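Local coordinates for protein gamma-glutamyltransferase 1 Threonine peptidase. MEROPS family T03 (Pseudomonas nitroreducens, PDB 7D9E) that catalyses transfer of the gamma-glutamyl group from glutathione and related peptides to amino acids, or to water, using an N-terminal threonine nucleophile, at residues S95-F98 / T99-Q103; H125-L128 / L129-D132; G144-A147 / D148-A152. All coordinates share one frame; numbering follows the deposited sequence.

Contact 1 (S95-F98 / T99-Q103)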
loop_
_atom_site.group_PDB
_atom_site.type_symbol
_atom_site.label_atom_id
_atom_site.label_comp_id
_atom_site.label_asym_id
_atom_site.label_seq_id
_atom_site.Cartn_x
_atom_site.Cartn_y
_atom_site.Cartn_z
ATOM N N SER B 95 -7.676 -2.044 -3.079
ATOM C CA SER B 95 -8.777 -1.348 -2.438
ATOM C C SER B 95 -9.205 -1.993 -1.121
ATOM O O SER B 95 -10.062 -1.425 -0.427
ATOM C CB SER B 95 -9.986 -1.279 -3.370
ATOM O OG SER B 95 -10.430 -2.584 -3.716
ATOM N N ARG B 96 -8.618 -3.131 -0.730
ATOM C CA ARG B 96 -8.904 -3.745 0.554
ATOM C C ARG B 96 -7.985 -3.248 1.667
ATOM O O ARG B 96 -8.130 -3.664 2.808
ATOM C CB ARG B 96 -8.714 -5.259 0.487
ATOM C CG ARG B 96 -9.643 -6.078 -0.442
ATOM C CD ARG B 96 -9.848 -5.571 -1.833
ATOM N NE ARG B 96 -10.524 -6.620 -2.605
ATOM C CZ ARG B 96 -10.926 -6.525 -3.856
ATOM N NH1 ARG B 96 -10.786 -5.398 -4.555
ATOM N NH2 ARG B 96 -11.522 -7.571 -4.412
ATOM N N ILE B 97 -7.028 -2.386 1.366
ATOM C CA ILE B 97 -5.996 -2.066 2.349
ATOM C C ILE B 97 -6.596 -1.414 3.581
ATOM O O ILE B 97 -6.292 -1.805 4.709
ATOM C CB ILE B 97 -4.912 -1.174 1.717
ATOM C CG1 ILE B 97 -4.029 -1.983 0.773
ATOM C CG2 ILE B 97 -4.081 -0.489 2.839
ATOM C CD1 ILE B 97 -3.077 -1.160 -0.052
ATOM N N PHE B 98 -7.384 -0.349 3.384
ATOM C CA PHE B 98 -7.865 0.384 4.549
ATOM C C PHE B 98 -8.998 -0.358 5.240
ATOM O O PHE B 98 -9.160 -0.213 6.457
ATOM C CB PHE B 98 -8.176 1.835 4.211
ATOM C CG PHE B 98 -9.076 2.038 3.037
ATOM C CD1 PHE B 98 -10.440 1.878 3.168
ATOM C CD2 PHE B 98 -8.546 2.444 1.816
ATOM C CE1 PHE B 98 -11.280 2.083 2.083
ATOM C CE2 PHE B 98 -9.382 2.679 0.724
ATOM C CZ PHE B 98 -10.753 2.495 0.871
ATOM N N THR B 99 -9.779 -1.173 4.518
ATOM C CA THR B 99 -10.750 -1.992 5.238
ATOM C C THR B 99 -10.058 -3.080 6.051
ATOM O O THR B 99 -10.550 -3.443 7.136
ATOM C CB THR B 99 -11.821 -2.590 4.321
ATOM O OG1 THR B 99 -11.226 -3.474 3.384
ATOM C CG2 THR B 99 -12.637 -1.483 3.622
ATOM N N SER B 100 -8.927 -3.613 5.560
ATOM C CA SER B 100 -8.198 -4.593 6.372
ATOM C C SER B 100 -7.572 -3.949 7.605
ATOM O O SER B 100 -7.621 -4.523 8.697
ATOM C CB SER B 100 -7.134 -5.312 5.569
ATOM O OG SER B 100 -7.673 -6.415 4.831
ATOM N N ILE B 101 -6.977 -2.761 7.452
ATOM C CA ILE B 101 -6.449 -2.056 8.617
ATOM C C ILE B 101 -7.554 -1.783 9.640
ATOM O O ILE B 101 -7.360 -1.989 10.850
ATOM C CB ILE B 101 -5.727 -0.782 8.180
ATOM C CG1 ILE B 101 -4.451 -1.178 7.467
ATOM C CG2 ILE B 101 -5.437 0.121 9.396
ATOM C CD1 ILE B 101 -3.738 -0.070 6.773
ATOM N N PHE B 102 -8.724 -1.325 9.172
ATOM C CA PHE B 102 -9.863 -1.072 10.048
ATOM C C PHE B 102 -10.233 -2.317 10.832
ATOM O O PHE B 102 -10.476 -2.242 12.039
ATOM C CB PHE B 102 -11.028 -0.611 9.171
ATOM C CG PHE B 102 -12.327 -0.352 9.894
ATOM C CD1 PHE B 102 -12.388 0.438 11.040
ATOM C CD2 PHE B 102 -13.513 -0.827 9.357
ATOM C CE1 PHE B 102 -13.613 0.724 11.627
ATOM C CE2 PHE B 102 -14.725 -0.548 9.959
ATOM C CZ PHE B 102 -14.765 0.224 11.079
ATOM N N GLN B 103 -10.282 -3.474 10.162
ATOM C CA GLN B 103 -10.625 -4.707 10.860
ATOM C C GLN B 103 -9.578 -5.044 11.906
ATOM O O GLN B 103 -9.919 -5.394 13.033
ATOM C CB GLN B 103 -10.812 -5.847 9.854
ATOM C CG GLN B 103 -12.149 -5.729 9.104
ATOM C CD GLN B 103 -12.229 -6.643 7.902
ATOM O OE1 GLN B 103 -12.738 -7.773 7.993
ATOM N NE2 GLN B 103 -11.731 -6.170 6.768
#
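Residues 95-98 lead without a gap into 99-103, and helix 97-109 takes shape across the join: Ser100 N, Ile101 N and Phe102 N donate to Arg96 O, Ile97 O and Phe98 O at 2.9 to 3.0 Å. On one flank Ile97 and Ile101 lie side by side, with Ile97 CG2 4.0 Å from Ile101 CD1; Ile97 also touches the bound 6-diazenyl-5-oxo-L-norleucine. Phe98 holds CG between its backbone N and carbonyl carbon (chi1 52°). That turn lays ring atom CD1 4.0 Å from Thr99 CG2, while Ser95 O sits above one face near the rim. Phe311 of the partner chain meets this ring, their planes about 30° apart. Thr99 OG1 stands 3.2 Å from Arg96 O and has His125 ND1 as its firm partner. Arg96 NH1 donates to Ser95 OG at 3.0 Å, an oxygen also bonded to Gln127, while Arg96 NE reaches Gln160 and the guanidinium makes a cation-pi contact with Tyr135. One turn on, Thr99 O is held twice by the same residue: Gln103 N and Gln103 NE2 approach from opposite faces of its carbonyl plane, and NE2 also bonds to Val124 O. Buried polar ends tied to 124-127 and beyond, with Ile97 lining the ligand pocket, probably hold the start of the helix in place beside that pocket.

Contact 2 (H125-L128 / L129-D132); sequences HHQL and LPKD
Gln127 OE1 is gripped by two groups, His125 NE2 at 2.8 Å and, as second partner, Ser95, while the other end of the same amide crosses to Leu129. The histidine bond is nearly straight (165°), and OE1 lies in the imidazole plane. Gln127 NE2 donates to Leu129 O at 3.1 Å, arriving in the carbonyl plane there, and bonds to Phe54 O as well, so both ends of the amide are used and its flip is fixed. Chi1 of 56° swings the extended chain toward residue 129, and NE2 ends up 4.0 Å from Pro130 CD. The backbone between them makes a classic gamma turn centred on Leu128, closed by a weak bond from Leu129 N to Gln127 O; a cis peptide before Pro130 bends the chain again. Residues 127-132 connect the short strand 125-126 to its antiparallel neighbour 133-136, and two waters stitch the connection together. The first takes the N-H of Gln127 and donates to Pro130 O. A second one accepts from Asp132 N and donates to Leu128 O at 2.7 Å, lying in plane at the edge of the His126 ring. His126 CE1 comes within 3.6 Å of Asp132 N, also at the ring edge, while Leu128 N sits over one face; His126 ND1 is bonded to Thr133 O. Toward the partner chain, Lys131 and Asp132 form salt bridges with its Glu353 and Lys308 respectively.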
loop_
_atom_site.group_PDB
_atom_site.type_symbol
_atom_site.label_atom_id
_atom_site.label_comp_id
_atom_site.label_asym_id
_atom_site.label_seq_id
_atom_site.Cartn_x
_atom_site.Cartn_y
_atom_site.Cartn_z
ATOM N N HIS B 125 -14.374 -8.001 2.749
ATOM C CA HIS B 125 -14.354 -6.675 2.149
ATOM C C HIS B 125 -15.602 -6.423 1.316
ATOM O O HIS B 125 -16.037 -7.289 0.552
ATOM C CB HIS B 125 -13.118 -6.573 1.251
ATOM C CG HIS B 125 -13.003 -5.288 0.505
ATOM N ND1 HIS B 125 -12.661 -4.099 1.118
ATOM C CD2 HIS B 125 -13.202 -5.000 -0.803
ATOM C CE1 HIS B 125 -12.630 -3.136 0.206
ATOM N NE2 HIS B 125 -12.962 -3.656 -0.964
ATOM N N HIS B 126 -16.151 -5.217 1.451
ATOM C CA HIS B 126 -17.217 -4.723 0.604
ATOM C C HIS B 126 -16.857 -3.307 0.173
ATOM O O HIS B 126 -16.212 -2.572 0.918
ATOM C CB HIS B 126 -18.553 -4.713 1.367
ATOM C CG HIS B 126 -19.684 -4.145 0.579
ATOM N ND1 HIS B 126 -20.155 -4.742 -0.573
ATOM C CD2 HIS B 126 -20.433 -3.035 0.766
ATOM C CE1 HIS B 126 -21.141 -4.009 -1.068
ATOM N NE2 HIS B 126 -21.332 -2.971 -0.270
ATOM N N GLN B 127 -17.267 -2.923 -1.054
ATOM C CA GLN B 127 -16.861 -1.618 -1.579
ATOM C C GLN B 127 -17.921 -0.984 -2.472
ATOM O O GLN B 127 -17.583 -0.249 -3.410
ATOM C CB GLN B 127 -15.512 -1.735 -2.290
ATOM C CG GLN B 127 -15.494 -2.772 -3.407
ATOM C CD GLN B 127 -14.186 -2.770 -4.172
ATOM O OE1 GLN B 127 -13.105 -2.670 -3.581
ATOM N NE2 GLN B 127 -14.276 -2.880 -5.489
ATOM N N LEU B 128 -19.200 -1.199 -2.146
ATOM C CA LEU B 128 -20.347 -0.566 -2.802
ATOM C C LEU B 128 -20.582 -1.127 -4.199
ATOM O O LEU B 128 -21.695 -1.565 -4.521
ATOM C CB LEU B 128 -20.239 0.964 -2.830
ATOM C CG LEU B 128 -21.454 1.692 -3.395
ATOM C CD1 LEU B 128 -22.692 1.388 -2.553
ATOM C CD2 LEU B 128 -21.212 3.195 -3.439
ATOM N N LEU B 129 -19.546 -1.099 -5.039
ATOM C CA LEU B 129 -19.576 -1.707 -6.361
ATOM C C LEU B 129 -18.380 -2.642 -6.468
ATOM O O LEU B 129 -17.235 -2.217 -6.216
ATOM C CB LEU B 129 -19.492 -0.657 -7.464
ATOM C CG LEU B 129 -20.619 0.368 -7.484
ATOM C CD1 LEU B 129 -20.302 1.405 -8.544
ATOM C CD2 LEU B 129 -21.947 -0.311 -7.752
ATOM N N PRO B 130 -18.575 -3.901 -6.885
ATOM C CA PRO B 130 -19.827 -4.507 -7.355
ATOM C C PRO B 130 -20.935 -4.584 -6.304
ATOM O O PRO B 130 -20.661 -4.778 -5.109
ATOM C CB PRO B 130 -19.392 -5.931 -7.754
ATOM C CG PRO B 130 -17.941 -5.792 -8.095
ATOM C CD PRO B 130 -17.420 -4.800 -7.079
ATOM N N LYS B 131 -22.176 -4.451 -6.773
ATOM C CA LYS B 131 -23.319 -4.325 -5.877
ATOM C C LYS B 131 -23.412 -5.496 -4.906
ATOM O O LYS B 131 -23.424 -6.661 -5.315
ATOM C CB LYS B 131 -24.599 -4.233 -6.705
ATOM C CG LYS B 131 -25.870 -4.290 -5.885
ATOM C CD LYS B 131 -27.104 -4.050 -6.753
ATOM C CE LYS B 131 -28.356 -4.096 -5.916
ATOM N NZ LYS B 131 -29.556 -3.848 -6.756
ATOM N N ASP B 132 -23.483 -5.169 -3.614
ATOM C CA ASP B 132 -23.808 -6.129 -2.554
ATOM C C ASP B 132 -22.910 -7.357 -2.581
ATOM O O ASP B 132 -23.319 -8.457 -2.204
ATOM C CB ASP B 132 -25.284 -6.522 -2.598
ATOM C CG ASP B 132 -26.192 -5.374 -2.222
ATOM O OD1 ASP B 132 -25.689 -4.410 -1.609
ATOM O OD2 ASP B 132 -27.399 -5.439 -2.531
HETATM O O HOH W 1 -18.268 -4.775 -3.242
HETATM O O HOH W 2 -23.574 -2.460 -2.763
#

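Contact 3 (G144-A147 / D148-A152)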
loop_
_atom_site.group_PDB
_atom_site.type_symbol
_atom_site.label_atom_id
_atom_site.label_comp_id
_atom_site.label_asym_id
_atom_site.label_seq_id
_atom_site.Cartn_x
_atom_site.Cartn_y
_atom_site.Cartn_z
ATOM N N GLY B 144 -20.397 -21.756 6.134
ATOM C CA GLY B 144 -21.269 -22.129 7.226
ATOM C C GLY B 144 -22.344 -21.098 7.518
ATOM O O GLY B 144 -22.844 -20.404 6.630
ATOM N N LYS B 145 -22.709 -21.002 8.801
ATOM C CA LYS B 145 -23.878 -20.209 9.165
ATOM C C LYS B 145 -23.689 -18.729 8.845
ATOM O O LYS B 145 -24.653 -18.046 8.487
ATOM C CB LYS B 145 -24.230 -20.386 10.645
ATOM C CG LYS B 145 -23.161 -19.897 11.607
ATOM C CD LYS B 145 -23.411 -20.390 13.024
ATOM C CE LYS B 145 -22.378 -19.837 13.999
ATOM N NZ LYS B 145 -22.835 -19.919 15.415
ATOM N N VAL B 146 -22.471 -18.205 8.971
ATOM C CA VAL B 146 -22.272 -16.787 8.677
ATOM C C VAL B 146 -22.475 -16.528 7.188
ATOM O O VAL B 146 -23.195 -15.601 6.787
ATOM C CB VAL B 146 -20.897 -16.309 9.174
ATOM C CG1 VAL B 146 -20.625 -14.883 8.694
ATOM C CG2 VAL B 146 -20.821 -16.369 10.691
ATOM N N ALA B 147 -21.866 -17.361 6.340
ATOM C CA ALA B 147 -22.075 -17.216 4.906
ATOM C C ALA B 147 -23.550 -17.334 4.557
ATOM O O ALA B 147 -24.073 -16.549 3.760
ATOM C CB ALA B 147 -21.266 -18.275 4.156
ATOM N N ASP B 148 -24.240 -18.311 5.145
ATOM C CA ASP B 148 -25.630 -18.547 4.772
ATOM C C ASP B 148 -26.510 -17.371 5.179
ATOM O O ASP B 148 -27.399 -16.967 4.420
ATOM C CB ASP B 148 -26.123 -19.842 5.405
ATOM C CG ASP B 148 -25.538 -21.080 4.740
ATOM O OD1 ASP B 148 -25.039 -20.973 3.598
ATOM O OD2 ASP B 148 -25.591 -22.163 5.355
ATOM N N GLU B 149 -26.278 -16.813 6.367
ATOM C CA GLU B 149 -27.064 -15.658 6.772
ATOM C C GLU B 149 -26.790 -14.461 5.871
ATOM O O GLU B 149 -27.723 -13.755 5.467
ATOM C CB GLU B 149 -26.809 -15.274 8.223
ATOM C CG GLU B 149 -27.796 -14.180 8.638
ATOM C CD GLU B 149 -27.815 -13.891 10.114
ATOM O OE1 GLU B 149 -27.285 -14.715 10.884
ATOM O OE2 GLU B 149 -28.375 -12.843 10.497
ATOM N N LEU B 150 -25.521 -14.202 5.554
ATOM C CA LEU B 150 -25.222 -13.074 4.678
ATOM C C LEU B 150 -25.914 -13.244 3.332
ATOM O O LEU B 150 -26.462 -12.284 2.782
ATOM C CB LEU B 150 -23.722 -12.913 4.487
ATOM C CG LEU B 150 -22.932 -12.450 5.697
ATOM C CD1 LEU B 150 -21.448 -12.608 5.461
ATOM C CD2 LEU B 150 -23.283 -11.003 6.043
ATOM N N LYS B 151 -25.903 -14.464 2.787
ATOM C CA LYS B 151 -26.604 -14.707 1.529
ATOM C C LYS B 151 -28.104 -14.486 1.691
ATOM O O LYS B 151 -28.758 -13.940 0.793
ATOM C CB LYS B 151 -26.308 -16.116 1.023
ATOM C CG LYS B 151 -24.874 -16.276 0.515
ATOM C CD LYS B 151 -24.706 -17.541 -0.319
ATOM C CE LYS B 151 -23.763 -18.520 0.326
ATOM N NZ LYS B 151 -23.184 -19.455 -0.689
ATOM N N ALA B 152 -28.656 -14.866 2.848
ATOM C CA ALA B 152 -30.074 -14.630 3.118
ATOM C C ALA B 152 -30.408 -13.142 3.184
ATOM O O ALA B 152 -31.520 -12.745 2.807
ATOM C CB ALA B 152 -30.479 -15.324 4.421
HETATM O O HOH W 3 -25.479 -16.517 10.877
#
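Four successive i to i+4 bonds join 144-147 to 148-152 in one helical run: Asp148, Glu149, Leu150 and Lys151 give their N-H groups to the carbonyls of Gly144, Lys145, Val146 and Ala147. Gly144 itself has a positive phi (63°), readily adopted by a residue with no side chain. On the apolar flank Val146 and Leu150 point the same way, side by side, with Val146 CG1 4.0 Å from Leu150 CD1. Leu150 keeps CG beside its own backbone N (chi1 -69°), which brings that carbon to 3.3 Å from Val146 O. Both residues pack against the partner chain, Val146 on its Asn295 and Leu150 on its Ile300. Ala147 and Lys151 face another way, touching Leu157 of strand 156-159; Lys151 runs its aliphatic part past the preceding turn, CG lying 3.4 Å from Ala147 O, before the chain bends at chi3. Along the chain, helix 144-153 is the connection between parallel strands 133-136 and 156-159, a beta-alpha-beta unit.

Asp148 and Glu149 bring carboxylates to exposed positions. Asp148 folds its own back over the first turn, placing OD2 3.5 Å from Gly144 O, an acceptor facing an acceptor and not a bond. Glu149 extends away from the helix and also packs on Ala297 of the partner chain; a water donates both to its OE1, at 2.6 Å, and to Lys145 O, at 3.0 Å, and that carbonyl therefore serves Glu149 N and the water together. Turned toward the first turn, the Asp148 carboxylate may be weakly favoured by the helix end, while the water ties Glu149 to the backbone; Val146 and Leu150 pack on the partner chain, Ala147 with the aliphatic part of Lys151 on strand 156-159.

In the fold
The contacts follow one another along the chain, moving outward: contact 1 lies about 5 Å from the chain's centre, contact 2 about 17 Å and contact 3 about 25 Å, centre to centre. Contacts 1 and 2, centres about 14 Å apart, touch through hydrogen bonds from the start of helix 97-109 and the residues just before it to strand 125-126 and the residue that follows. Contact 2 connects the first two strands of the three-stranded mixed sheet, and helix 144-153 of contact 3, centre about 17 Å farther, leads from the second to the third. Each also packs against the partner chain, consistent with a series that leads from the ligand-pocket region along the contact between the chains.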